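Local atomic coordinates of single-stranded DNA specific exonuclease RecJ (Thermus thermophilus, PDB entry 2ZXR), a protein that degrades single-stranded DNA from the 5' end toward the 3' end with the aid of divalent metal ions, and has no detectable activity on single-stranded RNA. Residues P441-F444 with R445-L449; L433-P437 with G438-Q442; R19-M22 with A23-V27. All coordinates share one frame; numbering follows the deposited sequence.

All three contacts are local and partly buried, and lie away from the metal site. Contacts 1 and 2 follow one another on helix 440-447 and the loop leading into it, and meet where Val443 packs on Pro435. Contact 3 closes helix 15-25, and its Val27 lies against Glu446 of contact 1. Each pairs a buried apolar strip with a more open flank: Val443 and Leu447 in contact 1, Leu440 and Pro435 in contact 2, Val21 and Leu25 in contact 3. Chemistry follows position. Contact 1 has i to i-4 bonds weakening toward Ala448 and Glu446 paired to Arg625, contact 2 has 3-10 bonds (i to i-3) among prolines and leucines, and contact 3 a water-bridged helix terminus.

Contact 1 of 3, residues P441-F444 with R445-L449; sequences PQVF and RELAL
Residues 441-444 and 445-449 follow one another along helix 440-447 to its C-terminal end, and the contact is a turn-to-turn packing of side chains on a helix lodged between the sheet of the OB domain and helix 29-37. Arg445 N donates to Pro441 O at 2.8 Å, and Leu447 N donates to Val443 O at 3.0 Å. Toward the end the pattern frays, since Phe444 O receives only weak bonds from Leu447 N and Ala448 N.

On the buried side Val443 and Leu447 lie alongside each other, pointing the same way, with Val443 CG1 3.9 Å from Leu447 CD1. CG1 is anti to the backbone N of Val443 (chi1 169°), which turns this branch along the helix toward the next turn. On the exposed flank Arg445 bends at chi3 (-61°) and folds back, laying one guanidinium face over Pro441 O, while its NH1 sits 3.7 Å from Pro441 CB. Glu446, by contrast buried, extends beyond CG past the carbonyl of Gln442, its CG 3.3 Å from Gln442 O. Its OE2 forms a salt bridge with Arg625, which would probably favour the ionised carboxylate.

Phe444 packs on Leu509 and Tyr520 of the sheet, Leu447 on Ala31. The helix is the connection of a beta-alpha-beta unit, linking the parallel neighbouring strands 426-433 and 462-466.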
loop_
_atom_site.group_PDB
_atom_site.type_symbol
_atom_site.label_atom_id
_atom_site.label_comp_id
_atom_site.label_asym_id
_atom_site.label_seq_id
_atom_site.Cartn_x
_atom_site.Cartn_y
_atom_site.Cartn_z
ATOM N N PRO A 441 18.274 11.200 -6.718
ATOM C CA PRO A 441 17.850 10.918 -8.100
ATOM C C PRO A 441 18.045 9.433 -8.437
ATOM O O PRO A 441 17.119 8.755 -8.949
ATOM C CB PRO A 441 18.760 11.829 -8.940
ATOM C CG PRO A 441 18.953 13.029 -8.012
ATOM C CD PRO A 441 19.161 12.376 -6.648
ATOM N N GLN A 442 19.229 8.918 -8.115
ATOM C CA GLN A 442 19.524 7.526 -8.400
ATOM C C GLN A 442 18.611 6.615 -7.597
ATOM O O GLN A 442 18.136 5.599 -8.115
ATOM C CB GLN A 442 20.999 7.196 -8.094
ATOM C CG GLN A 442 21.391 5.718 -8.333
ATOM C CD GLN A 442 21.252 5.283 -9.788
ATOM O OE1 GLN A 442 21.242 4.078 -10.096
ATOM N NE2 GLN A 442 21.153 6.256 -10.696
ATOM N N VAL A 443 18.387 6.954 -6.326
ATOM C CA VAL A 443 17.512 6.128 -5.515
ATOM C C VAL A 443 16.119 6.167 -6.144
ATOM O O VAL A 443 15.469 5.135 -6.278
ATOM C CB VAL A 443 17.434 6.614 -4.048
ATOM C CG1 VAL A 443 16.284 5.875 -3.312
ATOM C CG2 VAL A 443 18.776 6.311 -3.332
ATOM N N PHE A 444 15.667 7.364 -6.518
ATOM C CA PHE A 444 14.363 7.489 -7.140
ATOM C C PHE A 444 14.259 6.630 -8.386
ATOM O O PHE A 444 13.300 5.893 -8.530
ATOM C CB PHE A 444 14.053 8.931 -7.515
ATOM C CG PHE A 444 12.689 9.099 -8.117
ATOM C CD1 PHE A 444 11.569 9.233 -7.303
ATOM C CD2 PHE A 444 12.512 9.056 -9.510
ATOM C CE1 PHE A 444 10.272 9.322 -7.862
ATOM C CE2 PHE A 444 11.226 9.140 -10.084
ATOM C CZ PHE A 444 10.109 9.274 -9.257
ATOM N N ARG A 445 15.238 6.714 -9.287
ATOM C CA ARG A 445 15.186 5.907 -10.513
ATOM C C ARG A 445 15.205 4.411 -10.200
ATOM O O ARG A 445 14.575 3.623 -10.910
ATOM C CB ARG A 445 16.348 6.262 -11.479
ATOM C CG ARG A 445 16.298 7.701 -12.049
ATOM C CD ARG A 445 17.448 8.000 -13.070
ATOM N NE ARG A 445 18.769 7.873 -12.465
ATOM C CZ ARG A 445 19.551 8.886 -12.079
ATOM N NH1 ARG A 445 19.186 10.155 -12.239
ATOM N NH2 ARG A 445 20.695 8.614 -11.482
ATOM N N GLU A 446 15.894 4.012 -9.129
ATOM C CA GLU A 446 15.957 2.586 -8.771
ATOM C C GLU A 446 14.639 2.040 -8.196
ATOM O O GLU A 446 14.310 0.867 -8.399
ATOM C CB GLU A 446 17.130 2.331 -7.800
ATOM C CG GLU A 446 18.516 2.350 -8.481
ATOM C CD GLU A 446 19.672 2.461 -7.493
ATOM O OE1 GLU A 446 19.444 2.307 -6.274
ATOM O OE2 GLU A 446 20.817 2.702 -7.932
ATOM N N LEU A 447 13.895 2.880 -7.480
ATOM C CA LEU A 447 12.602 2.495 -6.901
ATOM C C LEU A 447 11.515 2.409 -7.978
ATOM O O LEU A 447 10.472 1.789 -7.770
ATOM C CB LEU A 447 12.151 3.525 -5.864
ATOM C CG LEU A 447 13.001 3.555 -4.597
ATOM C CD1 LEU A 447 12.565 4.696 -3.687
ATOM C CD2 LEU A 447 12.875 2.230 -3.892
ATOM N N ALA A 448 11.774 3.040 -9.121
ATOM C CA ALA A 448 10.838 3.085 -10.232
ATOM C C ALA A 448 10.345 1.721 -10.667
ATOM O O ALA A 448 9.174 1.560 -10.991
ATOM C CB ALA A 448 11.486 3.796 -11.428
ATOM N N LEU A 449 11.246 0.744 -10.676
ATOM C CA LEU A 449 10.905 -0.604 -11.104
ATOM C C LEU A 449 9.835 -1.292 -10.257
ATOM O O LEU A 449 9.254 -2.275 -10.693
ATOM C CB LEU A 449 12.167 -1.477 -11.140
ATOM C CG LEU A 449 13.043 -1.234 -12.377
ATOM C CD1 LEU A 449 12.209 -1.535 -13.626
ATOM C CD2 LEU A 449 13.558 0.219 -12.398
#

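Contact 2 of 3, residues L433-P437 with G438-Q442; sequences LLPEP and GLLPQ
Leu440 reaches back over the turn that leads into its helix and packs against Leu434 and Pro435, the residues that leave strand 426-433. Its CG is anti to its own carbonyl carbon (chi1 -61°) and the chain then runs on extended to CD1 (chi2 -172°), which sends CD1 over Pro437 CA and leaves CD2 for Leu434 and Pro435. CD2 is the methyl that meets the end of the strand, 4.0 Å from Leu434 CG and 4.2 Å from Pro435 CD. The Leu434 side chain crosses it at about a right angle. Its CG stands opposite the backbone N (chi1 -169°), which brings the branch point itself, along with CD1, against that methyl group.

Leu439 also meets Pro435, its CB 4.3 Å from Pro435 CB, and its CD2 only just approaches CB of Glu436, whose carboxylate is directed away from the turn.

Between these side chains the backbone makes a 3-10 turn that passes into helix 440-447. Leu439 N donates to Glu436 O at 3.0 Å and Leu440 N to Pro437 O at 3.2 Å, both reaching back three residues. Each donor stands above the carbonyl plane rather than on a lone pair, most markedly at Pro437 O. Pro441 has no N-H to offer Pro437 O the i to i-4 bond of an alpha helix, and brings its CD to 3.8 Å from that oxygen. Leu440 CG also covers it, at 3.5 Å.

Beyond the turn, the Leu434 side chain packs on Phe462 and Leu464 of strand 462-466 and on Val522 of strand 517-528. Leu440 and Pro441 both lie on Tyr520, and Leu439 touches Arg625 of helix 624-639.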
loop_
_atom_site.group_PDB
_atom_site.type_symbol
_atom_site.label_atom_id
_atom_site.label_comp_id
_atom_site.label_asym_id
_atom_site.label_seq_id
_atom_site.Cartn_x
_atom_site.Cartn_y
_atom_site.Cartn_z
ATOM N N LEU A 433 16.239 5.068 6.551
ATOM C CA LEU A 433 16.575 6.475 6.762
ATOM C C LEU A 433 16.802 7.016 5.347
ATOM O O LEU A 433 17.399 6.336 4.534
ATOM C CB LEU A 433 17.886 6.587 7.551
ATOM C CG LEU A 433 17.982 6.785 9.072
ATOM C CD1 LEU A 433 16.628 7.107 9.624
ATOM C CD2 LEU A 433 18.590 5.556 9.754
ATOM N N LEU A 434 16.321 8.215 5.042
ATOM C CA LEU A 434 16.520 8.780 3.703
ATOM C C LEU A 434 18.019 8.997 3.466
ATOM O O LEU A 434 18.724 9.407 4.374
ATOM C CB LEU A 434 15.812 10.129 3.575
ATOM C CG LEU A 434 15.715 10.698 2.155
ATOM C CD1 LEU A 434 14.661 9.915 1.390
ATOM C CD2 LEU A 434 15.343 12.170 2.196
ATOM N N PRO A 435 18.522 8.692 2.250
ATOM C CA PRO A 435 19.941 8.865 1.892
ATOM C C PRO A 435 20.273 10.343 1.784
ATOM O O PRO A 435 19.388 11.178 1.911
ATOM C CB PRO A 435 20.046 8.170 0.531
ATOM C CG PRO A 435 19.047 7.069 0.646
ATOM C CD PRO A 435 17.855 7.831 1.259
ATOM N N GLU A 436 21.546 10.668 1.555
ATOM C CA GLU A 436 21.952 12.068 1.405
ATOM C C GLU A 436 21.361 12.581 0.091
ATOM O O GLU A 436 21.070 11.801 -0.835
ATOM C CB GLU A 436 23.484 12.204 1.383
ATOM C CG GLU A 436 24.171 11.834 2.698
ATOM C CD GLU A 436 24.057 12.913 3.757
ATOM O OE1 GLU A 436 24.297 12.595 4.945
ATOM O OE2 GLU A 436 23.741 14.082 3.416
ATOM N N PRO A 437 21.180 13.904 -0.004
ATOM C CA PRO A 437 20.613 14.580 -1.178
ATOM C C PRO A 437 21.236 14.193 -2.518
ATOM O O PRO A 437 20.533 14.020 -3.506
ATOM C CB PRO A 437 20.808 16.065 -0.856
ATOM C CG PRO A 437 20.877 16.111 0.666
ATOM C CD PRO A 437 21.647 14.875 1.009
ATOM N N GLY A 438 22.552 14.036 -2.538
ATOM C CA GLY A 438 23.233 13.705 -3.772
ATOM C C GLY A 438 22.841 12.383 -4.389
ATOM O O GLY A 438 23.034 12.172 -5.592
ATOM N N LEU A 439 22.292 11.487 -3.574
ATOM C CA LEU A 439 21.908 10.172 -4.059
ATOM C C LEU A 439 20.412 10.012 -4.380
ATOM O O LEU A 439 20.002 9.003 -4.939
ATOM C CB LEU A 439 22.315 9.112 -3.028
ATOM C CG LEU A 439 23.780 8.698 -2.798
ATOM C CD1 LEU A 439 24.353 8.191 -4.128
ATOM C CD2 LEU A 439 24.613 9.846 -2.237
ATOM N N LEU A 440 19.600 11.007 -4.048
ATOM C CA LEU A 440 18.158 10.893 -4.274
ATOM C C LEU A 440 17.674 10.576 -5.699
ATOM O O LEU A 440 16.741 9.791 -5.886
ATOM C CB LEU A 440 17.468 12.141 -3.735
ATOM C CG LEU A 440 17.692 12.328 -2.222
ATOM C CD1 LEU A 440 16.817 13.474 -1.734
ATOM C CD2 LEU A 440 17.354 11.016 -1.456
ATOM N N PRO A 441 18.274 11.200 -6.718
ATOM C CA PRO A 441 17.850 10.918 -8.100
ATOM C C PRO A 441 18.045 9.433 -8.437
ATOM O O PRO A 441 17.119 8.755 -8.949
ATOM C CB PRO A 441 18.760 11.829 -8.940
ATOM C CG PRO A 441 18.953 13.029 -8.012
ATOM C CD PRO A 441 19.161 12.376 -6.648
ATOM N N GLN A 442 19.229 8.918 -8.115
ATOM C CA GLN A 442 19.524 7.526 -8.400
ATOM C C GLN A 442 18.611 6.615 -7.597
ATOM O O GLN A 442 18.136 5.599 -8.115
ATOM C CB GLN A 442 20.999 7.196 -8.094
ATOM C CG GLN A 442 21.391 5.718 -8.333
ATOM C CD GLN A 442 21.252 5.283 -9.788
ATOM O OE1 GLN A 442 21.242 4.078 -10.096
ATOM N NE2 GLN A 442 21.153 6.256 -10.696
#

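Contact 3 of 3, residues R19-M22 with A23-V27; sequences REVM and AALEV
Met22, Ala23 and Val21 carry most of this contact, in which the last turns of helix 15-25 pack on one another and the chain doubles back through Glu26 to Val27. The carbonyl of Met22 takes two bonds. Val27 N donates to Met22 O at 3.1 Å, in the carbonyl plane and on a lone pair, and a water gives a second bond to the same oxygen at 2.6 Å while also donating to Val27 O. That 6-to-1 backbone bond, the positive phi of Glu26 (57°) and a weak bond from Glu26 N to Ala23 O make this a Schellman motif, here with glutamate in the left-handed position. The Met22 side chain lies beside the reversed chain. Met22 CB stands 3.3 Å from Val27 O by its place on the backbone; with CG anti to the carbonyl carbon (chi1 -76°), Met22 CG comes to 3.4 Å from the same oxygen.

Ala23 follows the ordinary helical pattern: its N bonds Arg19 O at 3.0 Å and its CB rests 3.5 Å from that oxygen. Val21 faces the interior. Its CG1, opposite the backbone N (chi1 174°), meets Leu25 CD1 at 3.8 Å, and the two side chains run side by side in the same direction. Leu25 N returns to Val21 O, one turn back.

Glu26 pairs with Lys43, and Arg19 with Glu623. Helix 29-37 lies along the buried side, where Val21 touches Ala32 and Tyr35 and Leu25 also meets Tyr35, while helix 624-639 approaches Arg19 and Met22 through Leu626.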
loop_
_atom_site.group_PDB
_atom_site.type_symbol
_atom_site.label_atom_id
_atom_site.label_comp_id
_atom_site.label_asym_id
_atom_site.label_seq_id
_atom_site.Cartn_x
_atom_site.Cartn_y
_atom_site.Cartn_z
ATOM N N ARG A 19 22.927 -8.380 -0.788
ATOM C CA ARG A 19 23.883 -8.278 -1.873
ATOM C C ARG A 19 23.403 -8.975 -3.145
ATOM O O ARG A 19 23.591 -8.455 -4.243
ATOM C CB ARG A 19 25.235 -8.854 -1.423
ATOM C CG ARG A 19 26.083 -7.835 -0.669
ATOM C CD ARG A 19 27.049 -8.498 0.306
ATOM N NE ARG A 19 28.090 -7.570 0.752
ATOM C CZ ARG A 19 28.946 -7.832 1.736
ATOM N NH1 ARG A 19 28.878 -8.994 2.378
ATOM N NH2 ARG A 19 29.878 -6.939 2.065
ATOM N N GLU A 20 22.803 -10.153 -2.991
ATOM C CA GLU A 20 22.288 -10.911 -4.133
ATOM C C GLU A 20 21.229 -10.100 -4.870
ATOM O O GLU A 20 21.227 -10.049 -6.106
ATOM C CB GLU A 20 21.696 -12.244 -3.666
ATOM C CG GLU A 20 22.765 -13.205 -3.157
ATOM C CD GLU A 20 22.211 -14.455 -2.484
ATOM O OE1 GLU A 20 23.028 -15.363 -2.189
ATOM O OE2 GLU A 20 20.976 -14.529 -2.238
ATOM N N VAL A 21 20.352 -9.445 -4.118
ATOM C CA VAL A 21 19.304 -8.638 -4.732
ATOM C C VAL A 21 19.896 -7.434 -5.451
ATOM O O VAL A 21 19.526 -7.139 -6.591
ATOM C CB VAL A 21 18.262 -8.192 -3.681
ATOM C CG1 VAL A 21 17.261 -7.232 -4.301
ATOM C CG2 VAL A 21 17.522 -9.437 -3.139
ATOM N N MET A 22 20.838 -6.758 -4.803
ATOM C CA MET A 22 21.467 -5.607 -5.417
ATOM C C MET A 22 22.138 -5.974 -6.743
ATOM O O MET A 22 22.134 -5.192 -7.703
ATOM C CB MET A 22 22.528 -5.022 -4.495
ATOM C CG MET A 22 21.996 -4.222 -3.328
ATOM S SD MET A 22 23.344 -3.331 -2.554
ATOM C CE MET A 22 23.989 -4.587 -1.547
ATOM N N ALA A 23 22.745 -7.154 -6.776
ATOM C CA ALA A 23 23.444 -7.613 -7.970
ATOM C C ALA A 23 22.493 -8.060 -9.062
ATOM O O ALA A 23 22.640 -7.674 -10.213
ATOM C CB ALA A 23 24.393 -8.757 -7.618
ATOM N N ALA A 24 21.510 -8.868 -8.686
ATOM C CA ALA A 24 20.554 -9.416 -9.637
ATOM C C ALA A 24 19.525 -8.432 -10.166
ATOM O O ALA A 24 18.826 -8.738 -11.130
ATOM C CB ALA A 24 19.855 -10.636 -9.023
ATOM N N LEU A 25 19.400 -7.268 -9.536
ATOM C CA LEU A 25 18.453 -6.274 -10.022
ATOM C C LEU A 25 19.193 -5.008 -10.423
ATOM O O LEU A 25 18.591 -4.062 -10.933
ATOM C CB LEU A 25 17.412 -5.937 -8.963
ATOM C CG LEU A 25 16.505 -7.065 -8.478
ATOM C CD1 LEU A 25 15.433 -6.446 -7.588
ATOM C CD2 LEU A 25 15.872 -7.798 -9.648
ATOM N N GLU A 26 20.502 -4.995 -10.186
ATOM C CA GLU A 26 21.331 -3.850 -10.521
ATOM C C GLU A 26 20.858 -2.550 -9.851
ATOM O O GLU A 26 20.609 -1.555 -10.526
ATOM C CB GLU A 26 21.363 -3.677 -12.041
ATOM C CG GLU A 26 21.652 -4.989 -12.785
ATOM C CD GLU A 26 21.758 -4.815 -14.302
ATOM O OE1 GLU A 26 22.708 -4.137 -14.770
ATOM O OE2 GLU A 26 20.890 -5.356 -15.022
ATOM N N VAL A 27 20.742 -2.564 -8.523
ATOM C CA VAL A 27 20.312 -1.377 -7.788
ATOM C C VAL A 27 21.080 -1.202 -6.485
ATOM O O VAL A 27 21.693 -2.140 -5.978
ATOM C CB VAL A 27 18.782 -1.442 -7.439
ATOM C CG1 VAL A 27 17.943 -1.513 -8.723
ATOM C CG2 VAL A 27 18.493 -2.662 -6.550
HETATM O O HOH W 1 23.984 -3.382 -7.669
#